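Local structure of 5-methylthioribose-1-phosphate isomerase (Saccharomyces cerevisiae, 1W2W) at residues A53-V64 with A109-I119; M1-D9 with S17-L25. The protein catalyses the interconversion of 5-methylthioribose 1-phosphate and 5-methylthioribulose 1-phosphate in methionine salvage, this chain being its N-terminal part. All coordinates share one frame; numbering follows the deposited sequence.

Contact 1 lies deep in the helical part of the chain, where two neighbouring helices meet largely through small and apolar side chains plus Asn111; contact 2 is a partly exposed antiparallel hairpin held by backbone hydrogen bonds. The two contact centres are about 16 Å apart, yet the contacts touch. The apolar side of the hairpin, with Ile6 and Phe8, rests on the side of helix 53-73 that carries Ala55, Ile58 and Leu62, while residues 109-119 meet that helix through Ala53, Ala57 and Ser61. Helix 53-73 sits between the hairpin and helix 111-124. Water takes part in both: one links Ala53 O to Leu112 N in contact 1, and two bind backbone carbonyls in contact 2.

Contact 1 (A53-V64 with A109-I119); sequences APAIAIVGSLSV and AVNLSNSLVEI
The backbones come closest at Ala57, whose CB lies 3.6 Å from the carbonyl carbon of Asn111 and 3.7 Å from Asn111 CB. Here the CA atoms of Ala57 and Leu112 come within 4.0 Å. Leu112 reaches past this point with CG anti to its backbone N (chi1 180°), which brings CD1 to 3.9 Å from Ile56 O and to 4.2 Å from the CA of Gly60; a CB at this glycine would run into that methyl. The side chain of Ile56 crosses that of Leu112 at about a right angle. This is close helix-helix packing at a crossing angle of -32°, made possible by alanine and glycine within the helical part of the eIF-2B-like family region. One turn on, Ser61 OG donates to the Ala57 carbonyl at 2.8 Å, on the face opposite to that used by its own backbone N, and lies 3.5 Å from both Ser115 CB and Ile119 CD1. An alanine here is likely to leave the methyl of Ile119 less closely packed and the Ala57 carbonyl without its second donor. Ser115 turns its hydroxyl to Tyr139 of helix 129-168. Beyond this the helices diverge, and Val64 CG1 approaches Ile119 CG2 only to 4.5 Å. At the other end, a water accepts from Leu112 N and donates to Ala53 O, while the partly exposed Ala109 meets Ala53 methyl to methyl. Asn111 OD1 passes Ala53 CB to bond a polar side chain of another protein chain.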
loop_
_atom_site.group_PDB
_atom_site.type_symbol
_atom_site.label_atom_id
_atom_site.label_comp_id
_atom_site.label_asym_id
_atom_site.label_seq_id
_atom_site.Cartn_x
_atom_site.Cartn_y
_atom_site.Cartn_z
ATOM N N ALA A 53 11.021 12.262 -12.386
ATOM C CA ALA A 53 12.309 12.961 -12.367
ATOM C C ALA A 53 12.592 13.824 -13.608
ATOM O O ALA A 53 12.918 15.011 -13.472
ATOM C CB ALA A 53 13.465 11.995 -12.102
ATOM N N PRO A 54 12.499 13.253 -14.810
ATOM C CA PRO A 54 12.735 14.057 -16.010
ATOM C C PRO A 54 11.685 15.134 -16.231
ATOM O O PRO A 54 12.065 16.235 -16.627
ATOM C CB PRO A 54 12.752 13.025 -17.147
ATOM C CG PRO A 54 13.009 11.693 -16.428
ATOM C CD PRO A 54 12.222 11.840 -15.142
ATOM N N ALA A 55 10.406 14.853 -15.989
ATOM C CA ALA A 55 9.394 15.896 -16.130
ATOM C C ALA A 55 9.664 17.091 -15.224
ATOM O O ALA A 55 9.449 18.252 -15.613
ATOM C CB ALA A 55 7.995 15.338 -15.854
ATOM N N ILE A 56 10.132 16.813 -14.011
ATOM C CA ILE A 56 10.506 17.886 -13.093
ATOM C C ILE A 56 11.585 18.782 -13.705
ATOM O O ILE A 56 11.450 20.015 -13.694
ATOM C CB ILE A 56 10.957 17.302 -11.747
ATOM C CG1 ILE A 56 9.765 16.649 -11.036
ATOM C CG2 ILE A 56 11.655 18.378 -10.891
ATOM C CD1 ILE A 56 10.152 15.743 -9.889
ATOM N N ALA A 57 12.643 18.164 -14.230
ATOM C CA ALA A 57 13.712 18.910 -14.902
ATOM C C ALA A 57 13.204 19.702 -16.098
ATOM O O ALA A 57 13.622 20.842 -16.337
ATOM C CB ALA A 57 14.823 17.973 -15.334
ATOM N N ILE A 58 12.311 19.100 -16.876
ATOM C CA ILE A 58 11.782 19.779 -18.056
ATOM C C ILE A 58 10.897 20.972 -17.688
ATOM O O ILE A 58 11.072 22.063 -18.242
ATOM C CB ILE A 58 11.014 18.792 -18.975
ATOM C CG1 ILE A 58 11.993 17.788 -19.606
ATOM C CG2 ILE A 58 10.257 19.563 -20.077
ATOM C CD1 ILE A 58 11.312 16.508 -20.119
ATOM N N VAL A 59 9.948 20.785 -16.771
ATOM C CA VAL A 59 9.112 21.932 -16.376
ATOM C C VAL A 59 9.925 23.035 -15.700
ATOM O O VAL A 59 9.684 24.227 -15.939
ATOM C CB VAL A 59 7.884 21.557 -15.514
ATOM C CG1 VAL A 59 8.294 21.253 -14.073
ATOM C CG2 VAL A 59 6.893 22.741 -15.487
ATOM N N GLY A 60 10.892 22.641 -14.874
ATOM C CA GLY A 60 11.798 23.600 -14.246
ATOM C C GLY A 60 12.541 24.437 -15.281
ATOM O O GLY A 60 12.531 25.679 -15.221
ATOM N N SER A 61 13.183 23.751 -16.225
ATOM C CA SER A 61 13.902 24.393 -17.317
ATOM C C SER A 61 12.985 25.310 -18.136
ATOM O O SER A 61 13.337 26.449 -18.420
ATOM C CB SER A 61 14.547 23.338 -18.221
ATOM O OG SER A 61 15.503 22.585 -17.491
ATOM N N LEU A 62 11.812 24.811 -18.509
ATOM C CA LEU A 62 10.851 25.587 -19.277
ATOM C C LEU A 62 10.396 26.839 -18.533
ATOM O O LEU A 62 10.194 27.888 -19.158
ATOM C CB LEU A 62 9.640 24.740 -19.689
ATOM C CG LEU A 62 9.900 23.750 -20.822
ATOM C CD1 LEU A 62 8.715 22.802 -20.943
ATOM C CD2 LEU A 62 10.123 24.465 -22.143
ATOM N N SER A 63 10.245 26.745 -17.214
ATOM C CA SER A 63 9.767 27.889 -16.437
ATOM C C SER A 63 10.783 29.036 -16.421
ATOM O O SER A 63 10.400 30.202 -16.287
ATOM C CB SER A 63 9.351 27.487 -15.013
ATOM O OG SER A 63 10.475 27.337 -14.159
ATOM N N VAL A 64 12.065 28.707 -16.557
ATOM C CA VAL A 64 13.099 29.737 -16.700
ATOM C C VAL A 64 12.924 30.444 -18.047
ATOM O O VAL A 64 12.997 31.682 -18.148
ATOM C CB VAL A 64 14.514 29.124 -16.604
ATOM C CG1 VAL A 64 15.574 30.225 -16.643
ATOM C CG2 VAL A 64 14.683 28.317 -15.325
ATOM N N ALA A 109 15.465 13.733 -6.666
ATOM C CA ALA A 109 15.782 13.485 -8.071
ATOM C C ALA A 109 16.801 14.493 -8.585
ATOM O O ALA A 109 16.648 15.703 -8.378
ATOM C CB ALA A 109 14.519 13.508 -8.955
ATOM N N VAL A 110 17.818 13.981 -9.274
ATOM C CA VAL A 110 18.969 14.788 -9.654
ATOM C C VAL A 110 18.776 15.476 -10.996
ATOM O O VAL A 110 19.506 16.411 -11.314
ATOM C CB VAL A 110 20.270 13.952 -9.638
ATOM C CG1 VAL A 110 20.279 12.934 -10.780
ATOM C CG2 VAL A 110 21.518 14.843 -9.661
ATOM N N ASN A 111 17.801 15.025 -11.784
ATOM C CA ASN A 111 17.607 15.597 -13.119
ATOM C C ASN A 111 17.529 17.116 -13.093
ATOM O O ASN A 111 18.146 17.800 -13.919
ATOM C CB ASN A 111 16.356 15.009 -13.770
ATOM C CG ASN A 111 16.520 13.537 -14.053
ATOM O OD1 ASN A 111 16.671 12.749 -13.116
ATOM N ND2 ASN A 111 16.520 13.158 -15.340
ATOM N N LEU A 112 16.777 17.646 -12.134
ATOM C CA LEU A 112 16.588 19.088 -12.067
ATOM C C LEU A 112 17.925 19.814 -11.886
ATOM O O LEU A 112 18.233 20.737 -12.642
ATOM C CB LEU A 112 15.590 19.465 -10.968
ATOM C CG LEU A 112 15.301 20.963 -10.777
ATOM C CD1 LEU A 112 14.654 21.516 -12.050
ATOM C CD2 LEU A 112 14.435 21.241 -9.529
ATOM N N SER A 113 18.708 19.389 -10.897
ATOM C CA SER A 113 20.035 19.974 -10.660
ATOM C C SER A 113 20.887 19.883 -11.914
ATOM O O SER A 113 21.551 20.852 -12.311
ATOM C CB SER A 113 20.737 19.293 -9.475
ATOM O OG SER A 113 22.096 19.721 -9.340
ATOM N N ASN A 114 20.876 18.714 -12.551
ATOM C CA ASN A 114 21.684 18.534 -13.744
ATOM C C ASN A 114 21.348 19.538 -14.852
ATOM O O ASN A 114 22.241 20.076 -15.519
ATOM C CB ASN A 114 21.605 17.086 -14.239
ATOM C CG ASN A 114 22.419 16.131 -13.366
ATOM O OD1 ASN A 114 23.323 16.549 -12.629
ATOM N ND2 ASN A 114 22.096 14.844 -13.445
ATOM N N SER A 115 20.060 19.799 -15.040
ATOM C CA SER A 115 19.613 20.806 -15.987
ATOM C C SER A 115 19.951 22.221 -15.517
ATOM O O SER A 115 20.367 23.051 -16.316
ATOM C CB SER A 115 18.108 20.693 -16.237
ATOM O OG SER A 115 17.835 19.732 -17.253
ATOM N N LEU A 116 19.754 22.517 -14.238
ATOM C CA LEU A 116 19.997 23.890 -13.785
ATOM C C LEU A 116 21.481 24.262 -13.861
ATOM O O LEU A 116 21.821 25.415 -14.132
ATOM C CB LEU A 116 19.444 24.130 -12.379
ATOM C CG LEU A 116 17.919 23.994 -12.266
ATOM C CD1 LEU A 116 17.451 24.310 -10.849
ATOM C CD2 LEU A 116 17.170 24.842 -13.299
ATOM N N VAL A 117 22.358 23.289 -13.633
ATOM C CA VAL A 117 23.799 23.493 -13.803
ATOM C C VAL A 117 24.099 23.906 -15.245
ATOM O O VAL A 117 24.835 24.867 -15.489
ATOM C CB VAL A 117 24.599 22.215 -13.431
ATOM C CG1 VAL A 117 26.036 22.289 -13.952
ATOM C CG2 VAL A 117 24.561 21.971 -11.922
ATOM N N GLU A 118 23.511 23.186 -16.194
ATOM C CA GLU A 118 23.696 23.479 -17.604
ATOM C C GLU A 118 23.128 24.854 -17.941
ATOM O O GLU A 118 23.766 25.624 -18.666
ATOM C CB GLU A 118 23.061 22.398 -18.481
ATOM C CG GLU A 118 23.431 22.478 -19.957
ATOM C CD GLU A 118 24.900 22.783 -20.207
ATOM O OE1 GLU A 118 25.778 22.104 -19.629
ATOM O OE2 GLU A 118 25.177 23.708 -20.997
ATOM N N ILE A 119 21.946 25.170 -17.411
ATOM C CA ILE A 119 21.356 26.486 -17.678
ATOM C C ILE A 119 22.254 27.603 -17.125
ATOM O O ILE A 119 22.444 28.633 -17.788
ATOM C CB ILE A 119 19.921 26.596 -17.135
ATOM C CG1 ILE A 119 18.991 25.658 -17.917
ATOM C CG2 ILE A 119 19.438 28.064 -17.180
ATOM C CD1 ILE A 119 17.630 25.414 -17.266
HETATM O O HOH W 1 14.315 16.155 -11.194
#

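Contact 2 (M1-D9 with S17-L25); sequences MSLEAIVFD and SVKVLDQLL
Ser2 and Glu4 meet the second segment through their carbonyl oxygens, both of which touch Leu21 CD1. Ala5 follows: its O accepts from Leu21 N at 2.9 Å and from a water that also donates to Leu21 O and accepts from Gln23 NE2, while its CB lies beside that amide nitrogen. Gln23 OE1 is taken by Arg51. Ile6 and Val20 form a non-hydrogen-bonded pair whose side chains run side by side, CG1 to CG1 at 3.8 Å. Val7 is bonded both ways to Lys19; the bond from Val7 N to Lys19 O, 2.8 Å, runs nearly along the C=O axis. On this side of the sheet the aliphatic CG of Lys19 lies against Val7 CB, and its ammonium makes a cation-pi contact with Tyr32. Phe8 swings its ring away from its own backbone N (chi1 172°), bringing CD1 to 4.0 Å from Val18 CG2 and the ring edge to Ser17 O. Asp9 closes the ladder with Ser17, where Ser17 N meets Asp9 O on a lone pair in the carbonyl plane. The whole is an antiparallel beta hairpin, extended by strand 32-34 into a three-stranded meander whose Ile6 and Phe8 side packs on helix 53-73, Phe8 also reaching helix 129-168.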
loop_
_atom_site.group_PDB
_atom_site.type_symbol
_atom_site.label_atom_id
_atom_site.label_comp_id
_atom_site.label_asym_id
_atom_site.label_seq_id
_atom_site.Cartn_x
_atom_site.Cartn_y
_atom_site.Cartn_z
HETATM N N MSE A 1 -3.887 14.875 -26.414
HETATM C CA MSE A 1 -2.967 13.853 -25.836
HETATM C C MSE A 1 -3.125 13.707 -24.321
HETATM O O MSE A 1 -2.542 14.456 -23.532
HETATM C CB MSE A 1 -1.509 14.140 -26.211
HETATM C CG MSE A 1 -0.751 12.922 -26.745
HETATM SE SE MSE A 1 -0.914 11.298 -25.630
HETATM C CE MSE A 1 -0.543 9.929 -27.057
ATOM N N SER A 2 -3.927 12.721 -23.933
ATOM C CA SER A 2 -4.299 12.518 -22.542
ATOM C C SER A 2 -3.101 12.246 -21.632
ATOM O O SER A 2 -3.202 12.418 -20.420
ATOM C CB SER A 2 -5.325 11.392 -22.430
ATOM O OG SER A 2 -6.337 11.515 -23.417
ATOM N N LEU A 3 -1.975 11.829 -22.209
ATOM C CA LEU A 3 -0.866 11.286 -21.426
ATOM C C LEU A 3 0.337 12.221 -21.344
ATOM O O LEU A 3 1.350 11.869 -20.742
ATOM C CB LEU A 3 -0.410 9.933 -21.986
ATOM C CG LEU A 3 -1.381 8.756 -21.925
ATOM C CD1 LEU A 3 -0.624 7.454 -22.137
ATOM C CD2 LEU A 3 -2.137 8.719 -20.611
ATOM N N GLU A 4 0.221 13.400 -21.944
ATOM C CA GLU A 4 1.343 14.320 -22.057
ATOM C C GLU A 4 1.417 15.192 -20.798
ATOM O O GLU A 4 0.563 16.041 -20.580
ATOM C CB GLU A 4 1.222 15.168 -23.334
ATOM C CG GLU A 4 2.341 16.190 -23.514
ATOM C CD GLU A 4 2.491 16.745 -24.928
ATOM O OE1 GLU A 4 1.477 16.939 -25.645
ATOM O OE2 GLU A 4 3.651 17.000 -25.327
ATOM N N ALA A 5 2.434 14.973 -19.966
ATOM C CA ALA A 5 2.565 15.724 -18.715
ATOM C C ALA A 5 2.789 17.202 -18.976
ATOM O O ALA A 5 2.306 18.053 -18.227
ATOM C CB ALA A 5 3.702 15.176 -17.868
ATOM N N ILE A 6 3.521 17.504 -20.039
ATOM C CA ILE A 6 3.956 18.874 -20.296
ATOM C C ILE A 6 3.626 19.220 -21.734
ATOM O O ILE A 6 4.057 18.523 -22.650
ATOM C CB ILE A 6 5.475 19.004 -20.025
ATOM C CG1 ILE A 6 5.761 18.759 -18.536
ATOM C CG2 ILE A 6 5.995 20.388 -20.455
ATOM C CD1 ILE A 6 7.222 18.428 -18.250
ATOM N N VAL A 7 2.852 20.282 -21.928
ATOM C CA VAL A 7 2.498 20.686 -23.280
ATOM C C VAL A 7 3.279 21.954 -23.596
ATOM O O VAL A 7 2.982 23.027 -23.056
ATOM C CB VAL A 7 0.994 20.905 -23.441
ATOM C CG1 VAL A 7 0.670 21.305 -24.887
ATOM C CG2 VAL A 7 0.235 19.617 -23.076
ATOM N N PHE A 8 4.257 21.789 -24.483
ATOM C CA PHE A 8 5.238 22.817 -24.829
ATOM C C PHE A 8 5.022 23.223 -26.283
ATOM O O PHE A 8 5.362 22.470 -27.193
ATOM C CB PHE A 8 6.649 22.230 -24.644
ATOM C CG PHE A 8 7.754 23.117 -25.138
ATOM C CD1 PHE A 8 7.651 24.498 -25.049
ATOM C CD2 PHE A 8 8.909 22.569 -25.689
ATOM C CE1 PHE A 8 8.680 25.316 -25.511
ATOM C CE2 PHE A 8 9.937 23.371 -26.142
ATOM C CZ PHE A 8 9.826 24.751 -26.054
ATOM N N ASP A 9 4.438 24.396 -26.515
ATOM C CA ASP A 9 4.289 24.889 -27.876
ATOM C C ASP A 9 5.509 25.742 -28.207
ATOM O O ASP A 9 5.650 26.864 -27.709
ATOM C CB ASP A 9 3.015 25.727 -27.971
ATOM C CG ASP A 9 2.746 26.239 -29.364
ATOM O OD1 ASP A 9 3.596 26.115 -30.275
ATOM O OD2 ASP A 9 1.672 26.797 -29.635
ATOM N N SER A 17 4.766 28.762 -25.326
ATOM C CA SER A 17 3.799 28.556 -24.259
ATOM C C SER A 17 4.013 27.187 -23.625
ATOM O O SER A 17 4.453 26.237 -24.278
ATOM C CB SER A 17 2.364 28.759 -24.750
ATOM O OG SER A 17 2.003 27.701 -25.614
ATOM N N VAL A 18 3.725 27.116 -22.334
ATOM C CA VAL A 18 3.940 25.894 -21.573
ATOM C C VAL A 18 2.739 25.755 -20.651
ATOM O O VAL A 18 2.376 26.704 -19.962
ATOM C CB VAL A 18 5.248 25.979 -20.754
ATOM C CG1 VAL A 18 5.439 24.729 -19.916
ATOM C CG2 VAL A 18 6.448 26.202 -21.675
ATOM N N LYS A 19 2.109 24.584 -20.640
ATOM C CA LYS A 19 1.106 24.277 -19.618
ATOM C C LYS A 19 1.315 22.823 -19.195
ATOM O O LYS A 19 1.833 22.033 -19.972
ATOM C CB LYS A 19 -0.321 24.527 -20.130
ATOM C CG LYS A 19 -0.800 23.571 -21.216
ATOM C CD LYS A 19 -2.149 24.020 -21.774
ATOM C CE LYS A 19 -2.747 22.966 -22.696
ATOM N NZ LYS A 19 -3.970 23.479 -23.384
ATOM N N VAL A 20 0.942 22.462 -17.973
ATOM C CA VAL A 20 1.216 21.109 -17.493
ATOM C C VAL A 20 -0.037 20.467 -16.908
ATOM O O VAL A 20 -0.905 21.143 -16.344
ATOM C CB VAL A 20 2.341 21.080 -16.446
ATOM C CG1 VAL A 20 3.653 21.604 -17.038
ATOM C CG2 VAL A 20 1.928 21.870 -15.196
ATOM N N LEU A 21 -0.146 19.154 -17.051
ATOM C CA LEU A 21 -1.277 18.453 -16.462
ATOM C C LEU A 21 -1.120 18.478 -14.956
ATOM O O LEU A 21 -0.026 18.260 -14.453
ATOM C CB LEU A 21 -1.280 16.996 -16.916
ATOM C CG LEU A 21 -2.012 16.633 -18.203
ATOM C CD1 LEU A 21 -1.943 15.129 -18.367
ATOM C CD2 LEU A 21 -3.454 17.124 -18.166
ATOM N N ASP A 22 -2.210 18.713 -14.235
ATOM C CA ASP A 22 -2.154 18.586 -12.782
ATOM C C ASP A 22 -2.263 17.107 -12.405
ATOM O O ASP A 22 -3.362 16.521 -12.381
ATOM C CB ASP A 22 -3.290 19.374 -12.139
ATOM C CG ASP A 22 -3.151 19.458 -10.639
ATOM O OD1 ASP A 22 -2.456 18.587 -10.057
ATOM O OD2 ASP A 22 -3.687 20.369 -9.966
ATOM N N GLN A 23 -1.123 16.492 -12.107
ATOM C CA GLN A 23 -1.134 15.050 -11.895
ATOM C C GLN A 23 -1.733 14.639 -10.565
ATOM O O GLN A 23 -1.959 13.447 -10.334
ATOM C CB GLN A 23 0.265 14.472 -12.062
ATOM C CG GLN A 23 0.817 14.682 -13.474
ATOM C CD GLN A 23 2.137 13.975 -13.670
ATOM O OE1 GLN A 23 2.278 12.805 -13.317
ATOM N NE2 GLN A 23 3.119 14.686 -14.221
ATOM N N LEU A 24 -1.988 15.607 -9.692
ATOM C CA LEU A 24 -2.690 15.316 -8.454
ATOM C C LEU A 24 -4.133 14.907 -8.746
ATOM O O LEU A 24 -4.728 14.184 -7.954
ATOM C CB LEU A 24 -2.689 16.522 -7.502
ATOM C CG LEU A 24 -1.356 17.061 -6.968
ATOM C CD1 LEU A 24 -1.651 18.352 -6.223
ATOM C CD2 LEU A 24 -0.690 16.057 -6.027
ATOM N N LEU A 25 -4.683 15.374 -9.869
ATOM C CA LEU A 25 -6.108 15.253 -10.172
ATOM C C LEU A 25 -6.453 14.117 -11.146
ATOM O O LEU A 25 -7.631 13.788 -11.340
ATOM C CB LEU A 25 -6.641 16.590 -10.700
ATOM C CG LEU A 25 -6.351 17.796 -9.793
ATOM C CD1 LEU A 25 -6.966 19.061 -10.387
ATOM C CD2 LEU A 25 -6.868 17.557 -8.376
HETATM O O HOH W 2 2.415 17.316 -15.497
HETATM O O HOH W 3 1.315 25.183 -24.261
#